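Local coordinates for protein succinyl-CoA:3-ketoacid coenzyme A transferase subunit B (Helicobacter pylori, PDB 3RRL) that catalyses, together with its partner subunit A, the transfer of coenzyme A from succinyl-CoA to a 3-oxo acid, giving a 3-oxoacyl-CoA and succinate, at residues 44-48 / 76-80; 110-115 / 154-158; 135-141 / 164-170; 181-186 / 201-207. Residues are numbered along the deposited sequence.

Contact 1 of 4, residues 44-48 / 76-80; sequences NGLLG and ASFFN
Glycines let a strand bend while it keeps its pairing: residues 44-48 run antiparallel to residues 76-80, which hold the outermost strand of the sheet within this chain. Asn44 follows Glu43, the predicted catalytic residue; its side chain turns away, OD1 to Ser42 and ND2 to Ile63 O, while a water donates to both Asn44 O (2.7 Å) and Phe79 O (2.9 Å). Gly45 has phi/psi near 107/27° and, with Leu46, faces Ser42 in a G1 beta bulge; a CB here would clash with Phe79 O. Gly45 O accepts Phe79 N at 2.8 Å. Leu46 then pairs with Phe78 in a non-hydrogen-bonded position, CA atoms 4.5 Å apart; from a t rotamer its CD1 reaches Phe78 CE1 (3.7 Å) and Ala76 CB (3.9 Å). The next pair, Leu47 with Ser77, is hydrogen-bonded: Leu47 N to Ser77 O and Ser77 N to Leu47 O, both 2.9 Å. One face of the Phe79 ring lies against Gly45 C and Leu46 N, and its CE2 is 3.7 Å from Leu47 CB. At Leu47 and Gly48 the chain turns a corner; at Gly48 (89/50°) a CB would collide with Ala76 CB. Subunit A packs on Leu47, Ser77 and both phenylalanines, and the Phe78 backbone hydrogen-bonds to it. The chemistry, backbone bonds flanked by apolar side chains, implies a buried sheet margin at the subunit interface whose two bends both depend on glycine.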
# COMPACT_ATOMS: atom_id res chain seq x y z
N ASN B 44 7.26 -6.94 -11.98
CA ASN B 44 8.24 -5.97 -11.54
C ASN B 44 7.68 -4.55 -11.59
O ASN B 44 8.41 -3.57 -11.43
CB ASN B 44 9.58 -6.11 -12.27
CG ASN B 44 9.44 -6.07 -13.77
OD1 ASN B 44 8.50 -6.62 -14.34
ND2 ASN B 44 10.39 -5.43 -14.43
N GLY B 45 6.36 -4.45 -11.79
CA GLY B 45 5.71 -3.15 -11.74
C GLY B 45 5.22 -2.52 -13.03
O GLY B 45 5.18 -1.30 -13.14
N LEU B 46 4.91 -3.34 -14.02
CA LEU B 46 4.30 -2.81 -15.22
C LEU B 46 3.01 -3.54 -15.60
O LEU B 46 2.90 -4.76 -15.46
CB LEU B 46 5.28 -2.87 -16.38
CG LEU B 46 4.66 -2.90 -17.77
CD1 LEU B 46 4.09 -1.52 -18.14
CD2 LEU B 46 5.73 -3.35 -18.77
N LEU B 47 2.04 -2.77 -16.08
CA LEU B 47 0.86 -3.33 -16.72
C LEU B 47 0.84 -2.81 -18.16
O LEU B 47 0.95 -1.61 -18.38
CB LEU B 47 -0.40 -2.89 -15.97
CG LEU B 47 -1.69 -3.64 -16.27
CD1 LEU B 47 -1.52 -5.13 -16.05
CD2 LEU B 47 -2.83 -3.10 -15.41
N GLY B 48 0.61 -3.69 -19.13
CA GLY B 48 0.84 -3.34 -20.53
C GLY B 48 2.20 -3.58 -21.16
O GLY B 48 2.78 -2.69 -21.78
N ALA B 76 -0.35 1.68 -20.91
CA ALA B 76 0.44 0.97 -19.92
C ALA B 76 0.49 1.81 -18.64
O ALA B 76 0.23 3.01 -18.67
CB ALA B 76 1.84 0.71 -20.43
N SER B 77 0.81 1.17 -17.52
CA SER B 77 1.05 1.88 -16.27
C SER B 77 2.21 1.23 -15.52
O SER B 77 2.45 0.03 -15.66
CB SER B 77 -0.21 1.89 -15.39
OG SER B 77 -0.78 0.60 -15.31
N PHE B 78 2.94 2.03 -14.76
CA PHE B 78 4.01 1.52 -13.91
C PHE B 78 3.58 1.67 -12.47
O PHE B 78 2.81 2.57 -12.13
CB PHE B 78 5.33 2.27 -14.15
CG PHE B 78 5.91 2.08 -15.53
CD1 PHE B 78 6.37 0.85 -15.94
CD2 PHE B 78 6.02 3.15 -16.41
CE1 PHE B 78 6.90 0.68 -17.21
CE2 PHE B 78 6.56 2.98 -17.67
CZ PHE B 78 6.99 1.75 -18.08
N PHE B 79 4.08 0.78 -11.61
CA PHE B 79 3.80 0.86 -10.19
C PHE B 79 4.86 0.09 -9.43
O PHE B 79 5.70 -0.57 -10.04
CB PHE B 79 2.41 0.29 -9.91
CG PHE B 79 2.04 -0.86 -10.80
CD1 PHE B 79 2.46 -2.15 -10.49
CD2 PHE B 79 1.30 -0.65 -11.95
CE1 PHE B 79 2.13 -3.22 -11.32
CE2 PHE B 79 0.96 -1.72 -12.79
CZ PHE B 79 1.38 -3.00 -12.47
N ASN B 80 4.80 0.16 -8.10
CA ASN B 80 5.84 -0.45 -7.29
C ASN B 80 5.53 -1.92 -6.99
O ASN B 80 4.48 -2.44 -7.40
CB ASN B 80 6.13 0.37 -6.01
CG ASN B 80 5.05 0.25 -4.94
OD1 ASN B 80 4.60 -0.84 -4.62
ND2 ASN B 80 4.65 1.38 -4.38
O HOH W 1 8.36 -0.87 -11.03

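Contact 2 of 4, residues 110-115 / 154-158; sequences ANWMIP and CSLPL
Loops can dock onto a strand by shape, with very little hydrogen bonding, and the proline-containing loop 154-158 does so against residues 110-115 of the small mixed sheet of this CoA-transferase fold. The loop has no regular secondary structure, and the opposing strand is only weakly bonded about residues 113-114. The nearest CA atoms are those of Ala110 and Leu158, 4.4 Å apart. Ala110 is a small bump directed at the loop: its CB settles among Leu156 CB (3.8 Å), Pro157 O (3.3 Å) and the more distant Cys154 SG (4.4 Å). In return, Pro157 is the loop's main projection, with phi/psi near -54/135° and a C-gamma exo pucker. Its ring enters a hollow bordered by Trp112, Met113 (selenomethionine) and Pro115: Pro157 CB lies 4.0 Å from Trp112 CZ2, Pro157 CG 3.7 Å from Met113 CG, and Pro157 CD 3.4 Å from Met113 O and 4.0 Å from Pro115 CD. Leu156, in the m,t rotamer, extends CD2 to Pro115 CD (4.1 Å) and Ile114 CG2 (4.4 Å), and Met101 also touches its side chain. Glu102 anchors the same turn, accepting from Leu156 N and hydrogen-bonded to Ser155 OG. Trp112, with chi1 69° and chi2 -78°, brings its indole alongside Pro157, with Met126 of helix 125-131 also touching it. Its ring edge meets the loop where Trp112 NE1 donates to Leu158 O at 3.0 Å.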
# COMPACT_ATOMS: atom_id res chain seq x y z
N ALA B 110 5.02 -28.10 -8.41
CA ALA B 110 6.39 -27.87 -7.99
C ALA B 110 7.15 -27.24 -9.14
O ALA B 110 7.37 -27.88 -10.15
CB ALA B 110 7.03 -29.16 -7.58
N ASN B 111 7.54 -25.98 -8.99
CA ASN B 111 8.34 -25.32 -10.02
C ASN B 111 9.49 -24.43 -9.57
O ASN B 111 10.08 -23.76 -10.39
CB ASN B 111 7.45 -24.61 -11.04
CG ASN B 111 6.99 -23.26 -10.59
OD1 ASN B 111 7.05 -22.93 -9.42
ND2 ASN B 111 6.52 -22.47 -11.52
N TRP B 112 9.82 -24.41 -8.29
CA TRP B 112 10.89 -23.52 -7.86
C TRP B 112 12.19 -24.15 -7.37
O TRP B 112 13.21 -23.49 -7.35
CB TRP B 112 10.37 -22.57 -6.80
CG TRP B 112 10.05 -23.21 -5.51
CD1 TRP B 112 8.96 -23.93 -5.22
CD2 TRP B 112 10.83 -23.17 -4.32
NE1 TRP B 112 9.00 -24.36 -3.93
CE2 TRP B 112 10.14 -23.89 -3.35
CE3 TRP B 112 12.05 -22.58 -3.98
CZ2 TRP B 112 10.62 -24.05 -2.07
CZ3 TRP B 112 12.52 -22.75 -2.72
CH2 TRP B 112 11.82 -23.47 -1.77
N MSE B 113 12.14 -25.40 -6.95
CA MSE B 113 13.33 -25.99 -6.39
C MSE B 113 13.57 -27.48 -6.66
O MSE B 113 12.66 -28.28 -6.58
CB MSE B 113 13.30 -25.75 -4.89
CG MSE B 113 14.23 -26.60 -4.08
SE MSE B 113 14.13 -26.11 -2.22
CE MSE B 113 15.69 -24.98 -2.16
N ILE B 114 14.82 -27.82 -6.94
CA ILE B 114 15.29 -29.20 -6.93
C ILE B 114 16.40 -29.32 -5.89
O ILE B 114 17.46 -28.72 -6.05
CB ILE B 114 15.84 -29.63 -8.29
CG1 ILE B 114 14.78 -29.41 -9.38
CG2 ILE B 114 16.28 -31.09 -8.26
CD1 ILE B 114 15.31 -29.62 -10.80
N PRO B 115 16.17 -30.10 -4.82
CA PRO B 115 17.09 -30.18 -3.68
C PRO B 115 18.54 -30.43 -4.09
O PRO B 115 18.81 -31.30 -4.92
CB PRO B 115 16.58 -31.39 -2.90
CG PRO B 115 15.12 -31.44 -3.21
CD PRO B 115 14.99 -30.96 -4.63
N CYS B 154 3.70 -34.99 -5.67
CA CYS B 154 4.97 -34.39 -6.08
C CYS B 154 6.10 -34.95 -5.22
O CYS B 154 5.90 -35.24 -4.04
CB CYS B 154 4.92 -32.87 -5.98
SG CYS B 154 3.78 -32.10 -7.16
N SER B 155 7.26 -35.18 -5.84
CA SER B 155 8.47 -35.49 -5.09
C SER B 155 9.29 -34.24 -4.77
O SER B 155 10.13 -34.26 -3.87
CB SER B 155 9.33 -36.50 -5.87
OG SER B 155 9.81 -35.94 -7.09
N LEU B 156 9.05 -33.16 -5.52
CA LEU B 156 9.79 -31.91 -5.33
C LEU B 156 9.06 -30.92 -4.42
O LEU B 156 7.84 -31.00 -4.28
CB LEU B 156 10.10 -31.25 -6.68
CG LEU B 156 10.84 -32.12 -7.71
CD1 LEU B 156 10.89 -31.41 -9.05
CD2 LEU B 156 12.24 -32.47 -7.22
N PRO B 157 9.80 -29.98 -3.82
CA PRO B 157 9.17 -28.98 -2.95
C PRO B 157 8.05 -28.26 -3.69
O PRO B 157 8.24 -27.86 -4.85
CB PRO B 157 10.32 -28.01 -2.64
CG PRO B 157 11.56 -28.87 -2.76
CD PRO B 157 11.27 -29.82 -3.89
N LEU B 158 6.91 -28.10 -3.03
CA LEU B 158 5.74 -27.49 -3.65
C LEU B 158 5.84 -25.99 -3.86
O LEU B 158 6.30 -25.25 -2.99
CB LEU B 158 4.49 -27.79 -2.83
CG LEU B 158 4.00 -29.23 -2.82
CD1 LEU B 158 2.52 -29.23 -2.46
CD2 LEU B 158 4.23 -29.88 -4.17

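Contact 3 of 4, residues 135-141 / 164-170; sequences VIVIMEH and VHQLITD
Val135, the residue most buried here, belongs to a parallel pair of neighbouring inner strands in the large mixed sheet of the CoA-transferase fold. The His165 side chain ties this end, Val135 N donating to its ND1 (3.0 Å); from Val135 O, which accepts His165 N (3.0 Å) and Gln166 N (3.3 Å), backbone bonds alternate. The axes of segments 135-138 and 166-168 approach to 4.8 Å and cross at -21°, pairing Ile136 with Gln166, Val137 with Leu167 and Ile138 with Ile168. Val137 bonds through N to Gln166 O (3.0 Å) and through O to Ile168 N (2.9 Å); its CG2 meets Val164 CG2 (3.7 Å) and its CG1 Leu167 CD1 (4.0 Å). Ile168 packs CD1 on Ile136 CG2 (4.0 Å), its O accepting Met139 N (3.1 Å). Beyond, His141 N donates to Asp170 OD1 (2.8 Å), and His141 ND1 hydrogen-bonds Thr169 OG1 (2.7 Å). Strand 95-98 continues the central sheet beside Ile136, strand 172-177 flanks residues 164-170, and helix 2-10 packs on Ile138 and Ile168.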
# COMPACT_ATOMS: atom_id res chain seq x y z
N VAL B 135 -5.34 -20.53 -13.06
CA VAL B 135 -3.95 -20.91 -13.10
C VAL B 135 -3.77 -22.06 -14.08
O VAL B 135 -4.32 -23.13 -13.88
CB VAL B 135 -3.45 -21.35 -11.72
CG1 VAL B 135 -2.06 -21.93 -11.81
CG2 VAL B 135 -3.48 -20.17 -10.74
N ILE B 136 -3.01 -21.81 -15.14
CA ILE B 136 -2.68 -22.84 -16.12
C ILE B 136 -1.19 -23.20 -16.06
O ILE B 136 -0.34 -22.32 -16.14
CB ILE B 136 -2.99 -22.37 -17.55
CG1 ILE B 136 -4.45 -21.91 -17.66
CG2 ILE B 136 -2.69 -23.47 -18.56
CD1 ILE B 136 -4.79 -21.31 -19.01
N VAL B 137 -0.89 -24.48 -15.93
CA VAL B 137 0.49 -24.95 -16.01
C VAL B 137 0.71 -25.60 -17.38
O VAL B 137 -0.10 -26.43 -17.82
CB VAL B 137 0.83 -25.97 -14.91
CG1 VAL B 137 2.20 -26.60 -15.17
CG2 VAL B 137 0.79 -25.32 -13.55
N ILE B 138 1.79 -25.23 -18.05
CA ILE B 138 2.15 -25.84 -19.32
C ILE B 138 3.55 -26.42 -19.21
O ILE B 138 4.49 -25.75 -18.78
CB ILE B 138 2.04 -24.86 -20.50
CG1 ILE B 138 3.16 -23.81 -20.45
CG2 ILE B 138 0.66 -24.22 -20.53
CD1 ILE B 138 3.21 -22.91 -21.69
N MSE B 139 3.67 -27.69 -19.58
CA MSE B 139 4.82 -28.48 -19.19
C MSE B 139 5.03 -29.64 -20.15
O MSE B 139 4.06 -30.21 -20.65
CB MSE B 139 4.51 -29.03 -17.81
CG MSE B 139 5.61 -29.80 -17.15
SE MSE B 139 4.91 -30.30 -15.42
CE MSE B 139 3.61 -31.64 -15.98
N GLU B 140 6.28 -30.02 -20.37
CA GLU B 140 6.55 -31.27 -21.08
C GLU B 140 6.12 -32.42 -20.18
O GLU B 140 6.36 -32.39 -18.97
CB GLU B 140 8.03 -31.37 -21.47
CG GLU B 140 8.38 -30.55 -22.71
CD GLU B 140 9.87 -30.34 -22.87
OE1 GLU B 140 10.59 -31.32 -23.17
OE2 GLU B 140 10.33 -29.19 -22.69
N HIS B 141 5.47 -33.42 -20.77
CA HIS B 141 4.79 -34.46 -20.00
C HIS B 141 5.76 -35.38 -19.25
O HIS B 141 5.45 -35.84 -18.15
CB HIS B 141 3.87 -35.29 -20.91
CG HIS B 141 2.80 -36.03 -20.18
ND1 HIS B 141 1.48 -35.64 -20.17
CD2 HIS B 141 2.86 -37.15 -19.41
CE1 HIS B 141 0.77 -36.48 -19.44
NE2 HIS B 141 1.59 -37.41 -18.97
N VAL B 164 -3.63 -25.73 -9.23
CA VAL B 164 -3.62 -25.81 -10.69
C VAL B 164 -5.02 -26.05 -11.22
O VAL B 164 -5.66 -27.02 -10.84
CB VAL B 164 -2.68 -26.93 -11.21
CG1 VAL B 164 -2.75 -27.03 -12.73
CG2 VAL B 164 -1.25 -26.66 -10.75
N HIS B 165 -5.53 -25.14 -12.04
CA HIS B 165 -6.84 -25.29 -12.66
C HIS B 165 -6.80 -26.17 -13.90
O HIS B 165 -7.67 -27.01 -14.12
CB HIS B 165 -7.47 -23.93 -12.98
CG HIS B 165 -7.88 -23.16 -11.77
ND1 HIS B 165 -7.08 -22.19 -11.20
CD2 HIS B 165 -9.00 -23.21 -11.02
CE1 HIS B 165 -7.69 -21.68 -10.14
NE2 HIS B 165 -8.86 -22.28 -10.01
N GLN B 166 -5.77 -25.96 -14.72
CA GLN B 166 -5.68 -26.65 -16.00
C GLN B 166 -4.22 -26.97 -16.30
O GLN B 166 -3.32 -26.16 -16.04
CB GLN B 166 -6.29 -25.79 -17.10
CG GLN B 166 -6.08 -26.30 -18.52
CD GLN B 166 -6.56 -25.29 -19.56
OE1 GLN B 166 -6.35 -24.08 -19.41
NE2 GLN B 166 -7.23 -25.77 -20.59
N LEU B 167 -3.98 -28.16 -16.84
CA LEU B 167 -2.63 -28.59 -17.16
C LEU B 167 -2.55 -28.99 -18.63
O LEU B 167 -3.30 -29.85 -19.09
CB LEU B 167 -2.19 -29.75 -16.26
CG LEU B 167 -0.98 -30.57 -16.73
CD1 LEU B 167 0.29 -29.73 -16.73
CD2 LEU B 167 -0.80 -31.83 -15.88
N ILE B 168 -1.66 -28.33 -19.36
CA ILE B 168 -1.48 -28.60 -20.77
C ILE B 168 -0.08 -29.17 -21.00
O ILE B 168 0.91 -28.51 -20.69
CB ILE B 168 -1.62 -27.30 -21.59
CG1 ILE B 168 -2.99 -26.66 -21.34
CG2 ILE B 168 -1.40 -27.56 -23.07
CD1 ILE B 168 -3.19 -25.34 -22.08
N THR B 169 0.00 -30.40 -21.51
CA THR B 169 1.29 -30.97 -21.90
C THR B 169 1.31 -31.30 -23.40
O THR B 169 0.34 -31.05 -24.12
CB THR B 169 1.63 -32.24 -21.07
OG1 THR B 169 0.89 -33.37 -21.57
CG2 THR B 169 1.30 -32.03 -19.60
N ASP B 170 2.43 -31.86 -23.87
CA ASP B 170 2.55 -32.26 -25.27
C ASP B 170 1.66 -33.47 -25.60
O ASP B 170 1.43 -33.80 -26.77
CB ASP B 170 4.01 -32.59 -25.61
CG ASP B 170 4.68 -33.45 -24.55
OD1 ASP B 170 4.64 -33.05 -23.37
OD2 ASP B 170 5.21 -34.53 -24.89

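Contact 4 of 4, residues 181-186 / 201-207; sequences MKLVEL and AEFEVRL
A beta-alpha-beta unit closes this chain: strand 180-186, helix 192-198 and strand 204-205, which lies parallel to the first strand. Lys182 pairs with Glu204 (CA atoms 4.8 Å apart) and Leu183 with Val205 (5.2 Å). Three backbone bonds hold them: Glu204 N to Met181 O (2.9 Å), Leu183 N to Glu204 O (2.9 Å) and Arg206 N to Leu183 O (3.1 Å). This illustrates how a crossover helix lets a chain add one more parallel strand at the margin of a mixed sheet; within this chain 204-205 is outermost, and Leu183, Leu186 and Phe203 touch the connecting helix. Leu183, in the t,p rotamer, sets CB 3.7 Å from Phe203 CD1 and CG 4.0 Å from Leu207 CD2. Selenomethionine Met181 stretches its chain, all t, to bring SE 4.2 Å from Ala201 CB. Val184 and Glu185 both face Val173 in a classic beta bulge, and past it Leu186 CD1 meets Leu207 CD1 at 3.8 Å; the Glu185 carboxylate forms a salt bridge with Arg8. On the face bearing Lys182 and Glu204, charge replaces apolar packing. Lys182 NZ donates to Glu204 OE1 at 3.0 Å in a salt bridge, and Arg206 NH1 stands 3.3 Å from Glu204 OE1, a purely electrostatic pairing. Both cations gather round Glu204 OE1, although the like charges Lys182 NZ and Arg206 NE are only 3.8 Å apart. Arg206 NH2 donates to Val205 O at 3.1 Å.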
# COMPACT_ATOMS: atom_id res chain seq x y z
N MSE B 181 -8.48 -35.04 -10.90
CA MSE B 181 -7.95 -34.66 -12.20
C MSE B 181 -8.70 -35.33 -13.35
O MSE B 181 -8.87 -36.55 -13.37
CB MSE B 181 -6.47 -35.03 -12.27
CG MSE B 181 -5.77 -34.51 -13.50
SE MSE B 181 -3.89 -34.99 -13.42
CE MSE B 181 -3.17 -33.76 -14.74
N LYS B 182 -9.13 -34.53 -14.32
CA LYS B 182 -9.84 -35.06 -15.49
C LYS B 182 -9.04 -34.84 -16.77
O LYS B 182 -8.53 -33.75 -17.01
CB LYS B 182 -11.21 -34.40 -15.63
CG LYS B 182 -12.14 -34.56 -14.43
CD LYS B 182 -13.28 -33.55 -14.51
CE LYS B 182 -14.25 -33.66 -13.34
NZ LYS B 182 -15.22 -34.81 -13.45
N LEU B 183 -8.99 -35.87 -17.61
CA LEU B 183 -8.35 -35.75 -18.91
C LEU B 183 -9.46 -35.29 -19.83
O LEU B 183 -10.37 -36.05 -20.14
CB LEU B 183 -7.90 -37.13 -19.37
CG LEU B 183 -7.46 -37.23 -20.83
CD1 LEU B 183 -6.27 -36.30 -21.08
CD2 LEU B 183 -7.10 -38.66 -21.22
N VAL B 184 -9.42 -34.03 -20.25
CA VAL B 184 -10.46 -33.52 -21.13
C VAL B 184 -10.07 -33.39 -22.60
O VAL B 184 -10.92 -33.09 -23.43
CB VAL B 184 -11.01 -32.18 -20.61
CG1 VAL B 184 -11.56 -32.37 -19.21
CG2 VAL B 184 -9.93 -31.11 -20.62
N GLU B 185 -8.80 -33.59 -22.92
CA GLU B 185 -8.36 -33.47 -24.31
C GLU B 185 -7.09 -34.28 -24.61
O GLU B 185 -6.16 -34.32 -23.80
CB GLU B 185 -8.17 -31.99 -24.65
CG GLU B 185 -8.10 -31.67 -26.13
CD GLU B 185 -7.89 -30.17 -26.39
OE1 GLU B 185 -8.44 -29.34 -25.64
OE2 GLU B 185 -7.17 -29.83 -27.36
N LEU B 186 -7.04 -34.88 -25.80
CA LEU B 186 -5.82 -35.49 -26.30
C LEU B 186 -5.22 -34.56 -27.34
O LEU B 186 -5.94 -34.00 -28.17
CB LEU B 186 -6.13 -36.85 -26.96
CG LEU B 186 -6.58 -38.03 -26.09
CD1 LEU B 186 -7.05 -39.20 -26.96
CD2 LEU B 186 -5.47 -38.46 -25.13
N ALA B 201 -0.19 -40.13 -12.19
CA ALA B 201 -1.36 -39.61 -11.49
C ALA B 201 -2.60 -40.39 -11.89
O ALA B 201 -2.71 -40.84 -13.03
CB ALA B 201 -1.54 -38.13 -11.79
N GLU B 202 -3.53 -40.57 -10.95
CA GLU B 202 -4.82 -41.17 -11.25
C GLU B 202 -5.77 -40.10 -11.75
O GLU B 202 -5.86 -39.01 -11.16
CB GLU B 202 -5.41 -41.82 -10.00
CG GLU B 202 -4.57 -42.94 -9.42
CD GLU B 202 -5.02 -43.34 -8.02
OE1 GLU B 202 -5.56 -42.48 -7.29
OE2 GLU B 202 -4.83 -44.52 -7.66
N PHE B 203 -6.48 -40.39 -12.83
CA PHE B 203 -7.39 -39.41 -13.41
C PHE B 203 -8.65 -40.05 -13.98
O PHE B 203 -8.66 -41.25 -14.28
CB PHE B 203 -6.68 -38.59 -14.49
CG PHE B 203 -6.16 -39.41 -15.64
CD1 PHE B 203 -6.91 -39.57 -16.80
CD2 PHE B 203 -4.92 -40.02 -15.57
CE1 PHE B 203 -6.43 -40.32 -17.86
CE2 PHE B 203 -4.43 -40.77 -16.63
CZ PHE B 203 -5.20 -40.93 -17.78
N GLU B 204 -9.70 -39.25 -14.14
CA GLU B 204 -10.93 -39.69 -14.76
C GLU B 204 -10.88 -39.32 -16.24
O GLU B 204 -10.41 -38.23 -16.59
CB GLU B 204 -12.14 -39.01 -14.12
CG GLU B 204 -12.29 -39.25 -12.63
CD GLU B 204 -13.29 -38.29 -11.99
OE1 GLU B 204 -13.79 -37.39 -12.70
OE2 GLU B 204 -13.57 -38.44 -10.78
N VAL B 205 -11.39 -40.19 -17.10
CA VAL B 205 -11.39 -39.91 -18.52
C VAL B 205 -12.70 -39.24 -18.92
O VAL B 205 -13.77 -39.85 -18.95
CB VAL B 205 -11.20 -41.21 -19.33
CG1 VAL B 205 -11.38 -40.93 -20.82
CG2 VAL B 205 -9.84 -41.82 -19.04
N ARG B 206 -12.57 -37.95 -19.16
CA ARG B 206 -13.64 -37.05 -19.60
C ARG B 206 -13.63 -36.62 -21.06
O ARG B 206 -14.14 -35.56 -21.38
CB ARG B 206 -13.81 -35.88 -18.63
CG ARG B 206 -14.27 -36.34 -17.24
CD ARG B 206 -15.58 -37.12 -17.33
NE ARG B 206 -16.06 -37.55 -16.02
CZ ARG B 206 -15.76 -38.71 -15.45
NH1 ARG B 206 -16.25 -39.01 -14.25
NH2 ARG B 206 -14.98 -39.58 -16.07
N LEU B 207 -12.87 -37.32 -21.91
CA LEU B 207 -12.91 -37.03 -23.34
C LEU B 207 -14.34 -36.99 -23.87
O LEU B 207 -14.65 -36.24 -24.79
CB LEU B 207 -12.09 -38.03 -24.14
CG LEU B 207 -10.62 -38.07 -23.72
CD1 LEU B 207 -9.88 -39.18 -24.44
CD2 LEU B 207 -9.94 -36.72 -23.95

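How the contacts relate
Contacts 1, 3 and 4 sample one large mixed sheet, contacts 1 and 4 at its two margins within this chain and contact 3 in its interior; contact 2 belongs to the smaller sheet and a loop. Contact 3, about 7 Å from the chain centre to its own centre, is buried and parallel. Contact 1 is also buried, though about 20 Å out, with subunit A packing against it, and it is antiparallel. Contact 4, partly buried and touched by no other chain, is the one with a salt bridge between its segments. Contact 2, partly buried too, relies on shape and a single direct hydrogen bond. Contacts 3 and 4 touch, Leu167 CD2 lying 3.3 Å from Met181 CE.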